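Local coordinates for protein alginate lyase (Bacteroides ovatus, PDB 3NNB) that probably depolymerises alginate by beta-elimination, cleaving its uronic acid chain, at residues A218-H222 with L267-R271; G223-V228 with F250-L255; K196-L202 with Y233-T237; K85-R89 with Q332-W336. All coordinates share one frame; numbering follows the deposited sequence. Where two conformers were deposited one is given.

Overall arrangement
Three of the four contacts share helix 221-236. Contact 1 lies at its N-terminal start, contact 2 follows directly along it, with centres 12 Å apart, and contact 3 sits toward its C-terminal end, 27 Å from contact 1 centre to centre. A citrate, probably from the crystallisation liquor, lies against contact 1 and may mark the substrate cleft expected of an alginate lyase. Contact 4 joins two loops nearby, its centre 15 Å from that of contact 1, and the two are tied by the salt bridge between Arg271 NH2 and Asp86 OD1, 2.8 Å long. Contacts 3 and 4 fall on opposite sides of the chain's centre, 34 Å apart.

Contact 1 of 4, residues A218-H222 with L267-R271; sequences AKNNH and LELAR. With CIT (citric acid), chain C.
Glu268 reaches from the short helix 266-269 to Asn221 at the start of helix 221-236 and fastens the two, beside a bound citrate, in a fold consistent with the alpha/alpha toroid of the six-hairpin clan. Its chain leaves CB with CG beside the backbone N (chi1 -46°), and a bend at chi2 turns the carboxylate back toward Asn221, whose two N-H groups reach its syn side, 26° out of its plane. OE2 accepts from Asn221 N at 2.9 Å and also lies 3.4 Å from Asn220 CB. OE1 takes the amide of Asn221, whose ND2 stands 3.0 Å away in a fairly straight bond (161°). The carboxylate is thus clamped by a main-chain and a side-chain N-H of one residue. OE1 further accepts from a water that also joins Asn220 ND2, Leu267 O and Arg271 NH1. A glutamine here, uncharged and with an amide nitrogen in place of one oxygen, would probably leave one Asn221 N-H without its acceptor. Asn220 is the N-cap of helix 221-236, its OD1 accepting from His222 N, while its ND2 donates to citrate O1 at 2.7 Å. Tyr277 meets Arg271 in a cation-pi contact, and Trp70 and Arg161 also bond the citrate. His222 also holds the ligand, its NE2 donating to citrate O6 at 2.7 Å.

Contact 2 of 4, residues G223-V228 with F250-L255; sequences GLAYDV and FPEKRL
Arg254 and Asp227 approach from opposite directions between two roughly antiparallel helices, 221-236 and 240-258, which follow each other in the chain as a helical hairpin, consistent with an alpha/alpha toroid; their short segments run at 146° with axes 9.8 Å apart. The guanidinium grips the carboxylate side-on: NE donates to OD2 of Asp227 at 2.8 Å, almost straight, and NH2 donates to OD1 of Asp227 at 2.9 Å. The two flat groups are not coplanar but turned 65° apart, so both nitrogens meet the oxygens from above the carboxylate plane. One guanidinium face lies on the backbone of Gly223, with the carbonyl O 3.1 Å from Arg254 CZ; the opposite face carries Lys253 CD. The absence of a side chain at Gly223 leaves room for this plate, since a CB there would collide with NH1. NH2 has a second acceptor in Gln216 O. A methionine in place of Arg254 would probably leave the buried Asp227 carboxylate without its countercharge. Phe250 extends CG anti to its backbone N (chi1 -178°), which sends the ring across toward helix 221-236. Arg254 CB lies over one face of that ring, toward its rim, Asp227 CB meets its edge in plane, and Leu224 crosses it obliquely, with Leu224 CG 3.7 Å from Phe250 CZ.

Contact 3 of 4, residues K196-L202 with Y233-T237; sequences KEWFTQL and YALYT
Lys196 O, against which Thr237 CG2 packs at 3.6 Å, is gripped twice by Thr200, whose N and OG1 both donate to it at 2.8 Å from opposite faces of the carbonyl plane. This second bond ties the threonine hydroxyl back to its own helix and fixes the side chain beside Thr237, whose CG2 lies 3.5 Å from Thr200 OG1 and also touches Phe199 CB. Two waters extend the polar edge: one donates to Thr237 O, the other donates to Thr200 OG1 at 2.6 Å. Behind this edge, helices 189-208 and 221-236, in a fold consistent with an alpha/alpha toroid, pack through an aromatic cluster of Phe199, Tyr233 and Tyr236. Tyr236 points its edge at the face of Phe199 in an offset edge-to-face pair, planes at 86°, while Phe199 and Tyr233 meet obliquely at 52°, with Phe199 CE1 over the face of Tyr233 near its rim, 3.7 Å from Tyr233 CD1. Leu202 CD2 adds an oblique contact to Tyr233, whose hydroxyl is bonded to Gln229. Lys196 CG lies over the face of Tyr236 in a CH-pi contact, 4.2 Å from the ring centroid, and in this conformer, one of two, the bend at chi3 carries Lys196 CE past Tyr236 O, 3.5 Å away.

Contact 4 of 4, residues K85-R89 with Q332-W336; sequences KDGQR and QIKEW
Lys334 NZ donates to Gly87 O at 2.9 Å, the one direct hydrogen bond between these two loops. The ammonium arrives tilted 30° from the carbonyl plane, and CE of the same lysine lies 3.1 Å from Gly87 O. Beyond CG the chain is fully extended, which lets it span the gap from its own loop. A water doubles the link, accepting from Lys334 NZ at 3.0 Å and from Arg89 N at 2.9 Å. Beside this polar pair, Ile333 pushes CD1 against the turn, 3.7 Å from Asp86 O and 4.2 Å from Gln88 CG. The fit needs a residue without a side chain at Gly87, because a CB there would collide with Ile333 CD1 and with the preceding carbonyl.

Further out, Gln332 NE2 donates to Lys334 O at 2.8 Å and steadies the backbone that carries the lysine, while Gln332 OE1 accepts from Gly276 N. On the other loop, the carboxylate of Asp86 forms a salt bridge with Arg271, which places the turn next to the citrate site, and Asp86 O accepts from Thr272 OG1. Gln88 N closes back on Lys85 O, and the positive phi of Gly87 in the third position completes a type II beta turn.

Contact 1 of 4, residues A218-H222 with L267-R271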
# COMPACT_ATOMS: atom_id res chain seq x y z
N ALA A 218 -11.26 -11.25 7.00
CA ALA A 218 -10.34 -12.07 6.23
C ALA A 218 -9.18 -12.57 7.09
O ALA A 218 -8.67 -11.87 7.95
CB ALA A 218 -9.81 -11.30 4.97
N LYS A 219 -8.80 -13.83 6.87
CA LYS A 219 -7.81 -14.50 7.68
C LYS A 219 -6.37 -14.35 7.21
O LYS A 219 -5.44 -14.75 7.91
CB LYS A 219 -8.15 -15.99 7.72
CG LYS A 219 -9.51 -16.26 8.36
CD LYS A 219 -9.72 -17.74 8.63
CE LYS A 219 -11.12 -17.99 9.19
NZ LYS A 219 -11.37 -17.16 10.41
N ASN A 220 -6.19 -13.79 6.02
CA ASN A 220 -4.86 -13.68 5.38
C ASN A 220 -4.44 -12.23 5.25
O ASN A 220 -4.90 -11.35 5.96
CB ASN A 220 -4.85 -14.44 4.03
CG ASN A 220 -5.64 -13.74 2.97
OD1 ASN A 220 -6.45 -12.83 3.27
ND2 ASN A 220 -5.42 -14.11 1.70
N ASN A 221 -3.55 -11.97 4.32
CA ASN A 221 -3.03 -10.62 4.10
C ASN A 221 -4.12 -9.54 3.96
O ASN A 221 -3.89 -8.38 4.30
CB ASN A 221 -2.05 -10.59 2.92
CG ASN A 221 -2.72 -10.74 1.57
OD1 ASN A 221 -3.35 -9.78 1.09
ND2 ASN A 221 -2.61 -11.92 0.92
N HIS A 222 -5.30 -9.92 3.45
CA HIS A 222 -6.35 -8.93 3.29
C HIS A 222 -6.79 -8.37 4.61
O HIS A 222 -6.99 -7.18 4.72
CB HIS A 222 -7.56 -9.50 2.55
CG HIS A 222 -7.42 -9.51 1.07
ND1 HIS A 222 -7.71 -8.42 0.29
CD2 HIS A 222 -7.04 -10.49 0.22
CE1 HIS A 222 -7.54 -8.73 -0.98
NE2 HIS A 222 -7.10 -9.97 -1.05
N LEU A 267 -1.10 -19.21 5.05
CA LEU A 267 -2.07 -18.79 4.04
C LEU A 267 -1.41 -18.06 2.87
O LEU A 267 -1.98 -18.04 1.77
CB LEU A 267 -3.19 -17.94 4.63
CG LEU A 267 -4.03 -18.63 5.71
CD1 LEU A 267 -5.02 -17.64 6.40
CD2 LEU A 267 -4.75 -19.88 5.13
N GLU A 268 -0.25 -17.46 3.12
CA GLU A 268 0.56 -16.87 2.06
C GLU A 268 1.42 -17.92 1.35
O GLU A 268 1.61 -17.87 0.15
CB GLU A 268 1.43 -15.75 2.61
CG GLU A 268 0.68 -14.77 3.54
CD GLU A 268 -0.58 -14.22 2.95
OE1 GLU A 268 -0.67 -14.08 1.68
OE2 GLU A 268 -1.52 -13.96 3.75
N LEU A 269 1.96 -18.90 2.10
CA LEU A 269 2.83 -19.92 1.49
C LEU A 269 2.07 -20.87 0.57
O LEU A 269 2.69 -21.57 -0.23
CB LEU A 269 3.56 -20.72 2.60
CG LEU A 269 4.57 -19.87 3.39
CD1 LEU A 269 5.15 -20.65 4.61
CD2 LEU A 269 5.70 -19.35 2.43
N ALA A 270 0.74 -20.91 0.70
CA ALA A 270 -0.08 -21.78 -0.17
C ALA A 270 -0.30 -21.15 -1.54
O ALA A 270 -0.84 -21.82 -2.44
CB ALA A 270 -1.42 -22.05 0.47
N ARG A 271 0.07 -19.89 -1.72
CA ARG A 271 -0.20 -19.19 -2.99
C ARG A 271 0.77 -19.53 -4.11
O ARG A 271 1.89 -20.01 -3.86
CB ARG A 271 -0.17 -17.68 -2.76
CG ARG A 271 -1.14 -17.20 -1.64
CD ARG A 271 -2.60 -17.52 -1.91
NE ARG A 271 -3.06 -16.77 -3.06
CZ ARG A 271 -3.50 -15.52 -3.03
NH1 ARG A 271 -3.54 -14.83 -1.88
NH2 ARG A 271 -3.88 -14.93 -4.16
C1 CIT C . -7.36 -13.85 -1.22
O1 CIT C . -6.42 -13.34 -0.70
O2 CIT C . -8.39 -13.97 -0.53
C2 CIT C . -7.24 -14.31 -2.67
C3 CIT C . -7.20 -13.11 -3.62
O7 CIT C . -8.17 -12.12 -3.22
C4 CIT C . -7.37 -13.64 -5.08
C5 CIT C . -8.78 -14.07 -5.31
O3 CIT C . -9.27 -15.07 -4.77
O4 CIT C . -9.54 -13.37 -5.98
C6 CIT C . -5.90 -12.30 -3.59
O5 CIT C . -4.86 -12.83 -3.98
O6 CIT C . -5.86 -11.09 -3.20
O HOH W 1 -2.94 -15.52 0.92
O HOH W 2 -4.56 -12.06 -1.44

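Contact 2 of 4, residues G223-V228 with F250-L255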
# COMPACT_ATOMS: atom_id res chain seq x y z
N GLY A 223 -6.97 -9.23 5.60
CA GLY A 223 -7.44 -8.77 6.88
C GLY A 223 -6.38 -7.98 7.64
O GLY A 223 -6.70 -6.99 8.31
N LEU A 224 -5.12 -8.38 7.54
CA LEU A 224 -4.03 -7.63 8.14
C LEU A 224 -3.92 -6.23 7.54
O LEU A 224 -3.84 -5.21 8.25
CB LEU A 224 -2.73 -8.44 8.02
CG LEU A 224 -1.51 -7.93 8.80
CD1 LEU A 224 -0.58 -9.09 9.18
CD2 LEU A 224 -0.73 -6.87 8.00
N ALA A 225 -4.03 -6.17 6.20
CA ALA A 225 -4.00 -4.91 5.49
C ALA A 225 -5.21 -4.02 5.83
O ALA A 225 -5.07 -2.79 5.90
CB ALA A 225 -3.86 -5.13 3.95
N TYR A 226 -6.36 -4.61 6.07
CA TYR A 226 -7.56 -3.82 6.46
C TYR A 226 -7.25 -3.01 7.69
O TYR A 226 -7.55 -1.83 7.75
CB TYR A 226 -8.74 -4.73 6.69
CG TYR A 226 -9.97 -4.00 7.22
CD1 TYR A 226 -10.10 -3.77 8.58
CD2 TYR A 226 -10.97 -3.53 6.36
CE1 TYR A 226 -11.22 -3.12 9.10
CE2 TYR A 226 -12.11 -2.87 6.87
CZ TYR A 226 -12.23 -2.67 8.23
OH TYR A 226 -13.32 -2.03 8.83
N ASP A 227 -6.64 -3.66 8.67
CA ASP A 227 -6.34 -2.97 9.94
C ASP A 227 -5.37 -1.81 9.73
O ASP A 227 -5.51 -0.75 10.32
CB ASP A 227 -5.78 -3.92 10.98
CG ASP A 227 -6.83 -4.80 11.62
OD1 ASP A 227 -8.02 -4.74 11.25
OD2 ASP A 227 -6.45 -5.58 12.52
N VAL A 228 -4.32 -2.04 8.92
CA VAL A 228 -3.37 -0.95 8.63
C VAL A 228 -4.06 0.26 8.00
O VAL A 228 -3.83 1.40 8.40
CB VAL A 228 -2.17 -1.42 7.73
CG1 VAL A 228 -1.16 -0.29 7.56
CG2 VAL A 228 -1.49 -2.64 8.35
N PHE A 250 -4.18 -5.51 17.23
CA PHE A 250 -3.51 -6.05 16.04
C PHE A 250 -2.64 -7.31 16.30
O PHE A 250 -2.73 -8.27 15.55
CB PHE A 250 -2.76 -4.91 15.33
CG PHE A 250 -2.05 -5.28 14.06
CD1 PHE A 250 -2.71 -5.20 12.82
CD2 PHE A 250 -0.70 -5.60 14.08
CE1 PHE A 250 -2.03 -5.46 11.66
CE2 PHE A 250 -0.04 -5.87 12.92
CZ PHE A 250 -0.70 -5.75 11.71
N PRO A 251 -1.89 -7.35 17.40
CA PRO A 251 -1.07 -8.57 17.59
C PRO A 251 -1.90 -9.83 17.69
O PRO A 251 -1.64 -10.81 16.97
CB PRO A 251 -0.30 -8.27 18.88
CG PRO A 251 -0.14 -6.73 18.81
CD PRO A 251 -1.49 -6.29 18.37
N GLU A 252 -2.93 -9.84 18.54
CA GLU A 252 -3.75 -11.04 18.71
C GLU A 252 -4.61 -11.32 17.49
O GLU A 252 -4.74 -12.46 17.08
CB GLU A 252 -4.62 -10.94 19.97
CG GLU A 252 -3.82 -11.02 21.26
CD GLU A 252 -4.68 -10.92 22.51
OE1 GLU A 252 -5.74 -11.58 22.57
OE2 GLU A 252 -4.28 -10.19 23.43
N LYS A 253 -5.18 -10.28 16.88
CA LYS A 253 -6.11 -10.46 15.77
C LYS A 253 -5.42 -10.87 14.47
O LYS A 253 -5.97 -11.69 13.70
CB LYS A 253 -6.91 -9.19 15.53
CG LYS A 253 -8.09 -9.35 14.59
CD LYS A 253 -8.87 -8.02 14.42
CE LYS A 253 -9.50 -7.52 15.70
NZ LYS A 253 -10.43 -8.55 16.28
N ARG A 254 -4.22 -10.34 14.27
CA ARG A 254 -3.52 -10.48 12.97
C ARG A 254 -2.19 -11.23 13.09
O ARG A 254 -2.00 -12.27 12.48
CB ARG A 254 -3.29 -9.12 12.30
CG ARG A 254 -4.54 -8.27 12.16
CD ARG A 254 -5.67 -8.95 11.37
NE ARG A 254 -6.84 -8.08 11.34
CZ ARG A 254 -7.99 -8.38 10.76
NH1 ARG A 254 -8.19 -9.56 10.22
NH2 ARG A 254 -8.95 -7.48 10.74
N LEU A 255 -1.26 -10.73 13.91
CA LEU A 255 0.06 -11.34 13.94
C LEU A 255 0.02 -12.77 14.45
O LEU A 255 0.64 -13.65 13.89
CB LEU A 255 1.05 -10.54 14.82
CG LEU A 255 1.31 -9.11 14.34
CD1 LEU A 255 2.25 -8.40 15.30
CD2 LEU A 255 1.84 -9.02 12.86

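Contact 3 of 4, residues K196-L202 with Y233-T237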
# COMPACT_ATOMS: atom_id res chain seq x y z
N LYS A 196 -9.86 15.31 4.14
CA LYS A 196 -10.19 14.71 5.44
C LYS A 196 -11.66 14.28 5.48
O LYS A 196 -11.98 13.24 6.05
CB LYS A 196 -9.88 15.68 6.57
CG LYS A 196 -8.39 15.86 6.77
CD LYS A 196 -8.05 16.94 7.81
CE LYS A 196 -8.29 16.48 9.25
NZ LYS A 196 -9.73 16.51 9.63
N GLU A 197 -12.55 15.06 4.86
CA GLU A 197 -13.98 14.70 4.80
C GLU A 197 -14.20 13.44 3.97
O GLU A 197 -14.97 12.58 4.35
CB GLU A 197 -14.83 15.87 4.28
CG GLU A 197 -15.04 16.97 5.34
CD GLU A 197 -15.87 18.16 4.87
OE1 GLU A 197 -16.25 18.20 3.69
OE2 GLU A 197 -16.14 19.05 5.70
N TRP A 198 -13.49 13.32 2.84
CA TRP A 198 -13.58 12.09 2.03
C TRP A 198 -13.13 10.86 2.83
O TRP A 198 -13.85 9.85 2.89
CB TRP A 198 -12.75 12.22 0.75
CG TRP A 198 -13.04 11.16 -0.26
CD1 TRP A 198 -13.88 11.27 -1.34
CD2 TRP A 198 -12.45 9.86 -0.36
NE1 TRP A 198 -13.89 10.13 -2.05
CE2 TRP A 198 -13.01 9.24 -1.49
CE3 TRP A 198 -11.49 9.17 0.38
CZ2 TRP A 198 -12.68 7.96 -1.88
CZ3 TRP A 198 -11.16 7.90 -0.01
CH2 TRP A 198 -11.76 7.31 -1.14
N PHE A 199 -11.97 10.95 3.50
CA PHE A 199 -11.46 9.83 4.26
C PHE A 199 -12.36 9.57 5.48
O PHE A 199 -12.45 8.45 5.93
CB PHE A 199 -9.98 10.04 4.66
CG PHE A 199 -9.03 9.60 3.58
CD1 PHE A 199 -8.72 8.24 3.44
CD2 PHE A 199 -8.53 10.51 2.63
CE1 PHE A 199 -7.90 7.81 2.43
CE2 PHE A 199 -7.72 10.06 1.61
CZ PHE A 199 -7.40 8.70 1.51
N THR A 200 -13.00 10.59 6.04
CA THR A 200 -13.92 10.40 7.19
C THR A 200 -15.08 9.53 6.74
O THR A 200 -15.46 8.59 7.43
CB THR A 200 -14.43 11.73 7.75
OG1 THR A 200 -13.34 12.49 8.33
CG2 THR A 200 -15.52 11.51 8.76
N GLN A 201 -15.63 9.84 5.55
CA GLN A 201 -16.70 9.07 4.97
C GLN A 201 -16.29 7.66 4.61
O GLN A 201 -17.01 6.70 4.86
CB GLN A 201 -17.30 9.76 3.78
CG GLN A 201 -18.09 10.97 4.16
CD GLN A 201 -18.67 11.64 2.92
OE1 GLN A 201 -18.00 12.40 2.25
NE2 GLN A 201 -19.90 11.34 2.60
N LEU A 202 -15.11 7.50 4.06
CA LEU A 202 -14.59 6.16 3.81
C LEU A 202 -14.49 5.32 5.09
O LEU A 202 -14.89 4.17 5.09
CB LEU A 202 -13.21 6.24 3.14
CG LEU A 202 -12.57 4.89 2.82
CD1 LEU A 202 -13.39 4.07 1.77
CD2 LEU A 202 -11.11 5.01 2.43
N TYR A 233 -6.16 5.75 8.13
CA TYR A 233 -7.23 6.69 7.73
C TYR A 233 -7.85 7.31 8.99
O TYR A 233 -8.19 8.49 8.99
CB TYR A 233 -8.29 6.03 6.85
CG TYR A 233 -7.68 5.35 5.64
CD1 TYR A 233 -6.45 5.70 5.16
CD2 TYR A 233 -8.33 4.28 5.01
CE1 TYR A 233 -5.87 5.01 4.07
CE2 TYR A 233 -7.80 3.65 3.94
CZ TYR A 233 -6.55 3.98 3.47
OH TYR A 233 -5.96 3.26 2.45
N ALA A 234 -7.92 6.52 10.06
CA ALA A 234 -8.39 7.05 11.35
C ALA A 234 -7.48 8.19 11.81
O ALA A 234 -7.96 9.26 12.22
CB ALA A 234 -8.45 5.91 12.43
N LEU A 235 -6.16 8.01 11.72
CA LEU A 235 -5.21 9.04 12.18
C LEU A 235 -5.34 10.27 11.30
O LEU A 235 -5.36 11.39 11.83
CB LEU A 235 -3.76 8.55 12.17
CG LEU A 235 -3.45 7.57 13.29
CD1 LEU A 235 -2.10 6.88 13.07
CD2 LEU A 235 -3.43 8.34 14.64
N TYR A 236 -5.46 10.09 9.98
CA TYR A 236 -5.54 11.25 9.08
C TYR A 236 -6.78 12.12 9.36
O TYR A 236 -6.73 13.34 9.22
CB TYR A 236 -5.54 10.81 7.62
CG TYR A 236 -5.50 11.95 6.64
CD1 TYR A 236 -4.44 12.87 6.65
CD2 TYR A 236 -6.51 12.13 5.71
CE1 TYR A 236 -4.40 13.95 5.74
CE2 TYR A 236 -6.49 13.23 4.85
CZ TYR A 236 -5.43 14.11 4.86
OH TYR A 236 -5.34 15.19 3.95
N THR A 237 -7.86 11.49 9.75
CA THR A 237 -9.14 12.16 10.02
C THR A 237 -9.31 12.58 11.50
O THR A 237 -10.36 13.03 11.87
CB THR A 237 -10.31 11.27 9.60
OG1 THR A 237 -10.34 10.05 10.37
CG2 THR A 237 -10.23 10.93 8.12
O HOH W 3 -11.64 15.07 9.96
O HOH W 4 -13.59 13.49 10.73

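Contact 4 of 4, residues K85-R89 with Q332-W336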
# COMPACT_ATOMS: atom_id res chain seq x y z
N LYS A 85 -7.25 -17.88 -11.71
CA LYS A 85 -5.90 -18.32 -12.04
C LYS A 85 -4.94 -17.56 -11.10
O LYS A 85 -4.44 -16.46 -11.43
CB LYS A 85 -5.55 -17.98 -13.49
CG LYS A 85 -6.48 -18.62 -14.54
CD LYS A 85 -6.40 -20.13 -14.50
CE LYS A 85 -7.25 -20.72 -15.67
NZ LYS A 85 -7.14 -22.20 -15.76
N ASP A 86 -4.73 -18.11 -9.91
CA ASP A 86 -3.96 -17.40 -8.86
C ASP A 86 -2.62 -16.93 -9.42
O ASP A 86 -1.83 -17.72 -9.99
CB ASP A 86 -3.78 -18.31 -7.63
CG ASP A 86 -3.12 -17.62 -6.46
OD1 ASP A 86 -3.11 -16.37 -6.40
OD2 ASP A 86 -2.56 -18.36 -5.58
N GLY A 87 -2.36 -15.63 -9.26
CA GLY A 87 -1.10 -15.03 -9.63
C GLY A 87 -0.99 -14.53 -11.05
O GLY A 87 0.02 -13.93 -11.42
N GLN A 88 -2.01 -14.79 -11.87
CA GLN A 88 -2.02 -14.37 -13.27
C GLN A 88 -3.07 -13.28 -13.46
O GLN A 88 -4.27 -13.55 -13.31
CB GLN A 88 -2.30 -15.57 -14.19
CG GLN A 88 -1.28 -16.72 -14.04
CD GLN A 88 -1.46 -17.80 -15.10
OE1 GLN A 88 -1.21 -17.55 -16.27
NE2 GLN A 88 -1.91 -18.96 -14.71
N ARG A 89 -2.60 -12.06 -13.75
CA ARG A 89 -3.45 -10.88 -13.81
C ARG A 89 -4.13 -10.72 -15.18
O ARG A 89 -3.46 -10.56 -16.23
CB ARG A 89 -2.69 -9.60 -13.41
CG ARG A 89 -2.27 -9.56 -11.95
CD ARG A 89 -1.51 -8.25 -11.58
NE ARG A 89 -2.38 -7.08 -11.47
CZ ARG A 89 -2.97 -6.62 -10.36
NH1 ARG A 89 -2.82 -7.24 -9.19
NH2 ARG A 89 -3.74 -5.53 -10.41
N GLN A 332 6.54 -19.88 -6.70
CA GLN A 332 6.75 -18.49 -7.01
C GLN A 332 6.83 -18.40 -8.53
O GLN A 332 7.91 -18.49 -9.14
CB GLN A 332 7.98 -17.85 -6.37
CG GLN A 332 8.14 -16.39 -6.65
CD GLN A 332 7.05 -15.47 -6.10
OE1 GLN A 332 6.40 -15.77 -5.07
NE2 GLN A 332 6.77 -14.36 -6.84
N ILE A 333 5.66 -18.26 -9.13
CA ILE A 333 5.52 -18.48 -10.57
C ILE A 333 6.08 -17.37 -11.48
O ILE A 333 6.20 -17.59 -12.69
CB ILE A 333 4.06 -18.79 -10.96
CG1 ILE A 333 3.14 -17.60 -10.61
CG2 ILE A 333 3.60 -20.14 -10.31
CD1 ILE A 333 1.71 -17.69 -11.19
N LYS A 334 6.39 -16.22 -10.88
CA LYS A 334 6.94 -15.08 -11.60
C LYS A 334 7.73 -14.22 -10.64
O LYS A 334 7.73 -14.48 -9.44
CB LYS A 334 5.81 -14.28 -12.21
CG LYS A 334 4.80 -13.77 -11.17
CD LYS A 334 3.61 -12.99 -11.80
CE LYS A 334 2.67 -12.40 -10.76
NZ LYS A 334 1.60 -11.53 -11.32
N GLU A 335 8.38 -13.18 -11.17
CA GLU A 335 8.98 -12.13 -10.34
C GLU A 335 9.98 -12.60 -9.28
O GLU A 335 10.12 -11.93 -8.25
CB GLU A 335 7.85 -11.34 -9.68
CG GLU A 335 6.98 -10.59 -10.65
CD GLU A 335 5.77 -9.87 -10.03
OE1 GLU A 335 5.28 -10.22 -8.93
OE2 GLU A 335 5.31 -8.91 -10.65
N TRP A 336 10.69 -13.71 -9.51
CA TRP A 336 11.68 -14.18 -8.53
C TRP A 336 12.71 -13.11 -8.19
O TRP A 336 12.90 -12.78 -7.04
CB TRP A 336 12.37 -15.46 -9.02
CG TRP A 336 13.34 -15.95 -8.01
CD1 TRP A 336 14.70 -15.75 -8.04
CD2 TRP A 336 13.06 -16.65 -6.80
NE1 TRP A 336 15.27 -16.28 -6.91
CE2 TRP A 336 14.28 -16.86 -6.15
CE3 TRP A 336 11.90 -17.16 -6.23
CZ2 TRP A 336 14.37 -17.54 -4.94
CZ3 TRP A 336 11.98 -17.81 -5.01
CH2 TRP A 336 13.23 -18.00 -4.38
O HOH W 5 0.27 -11.65 -13.97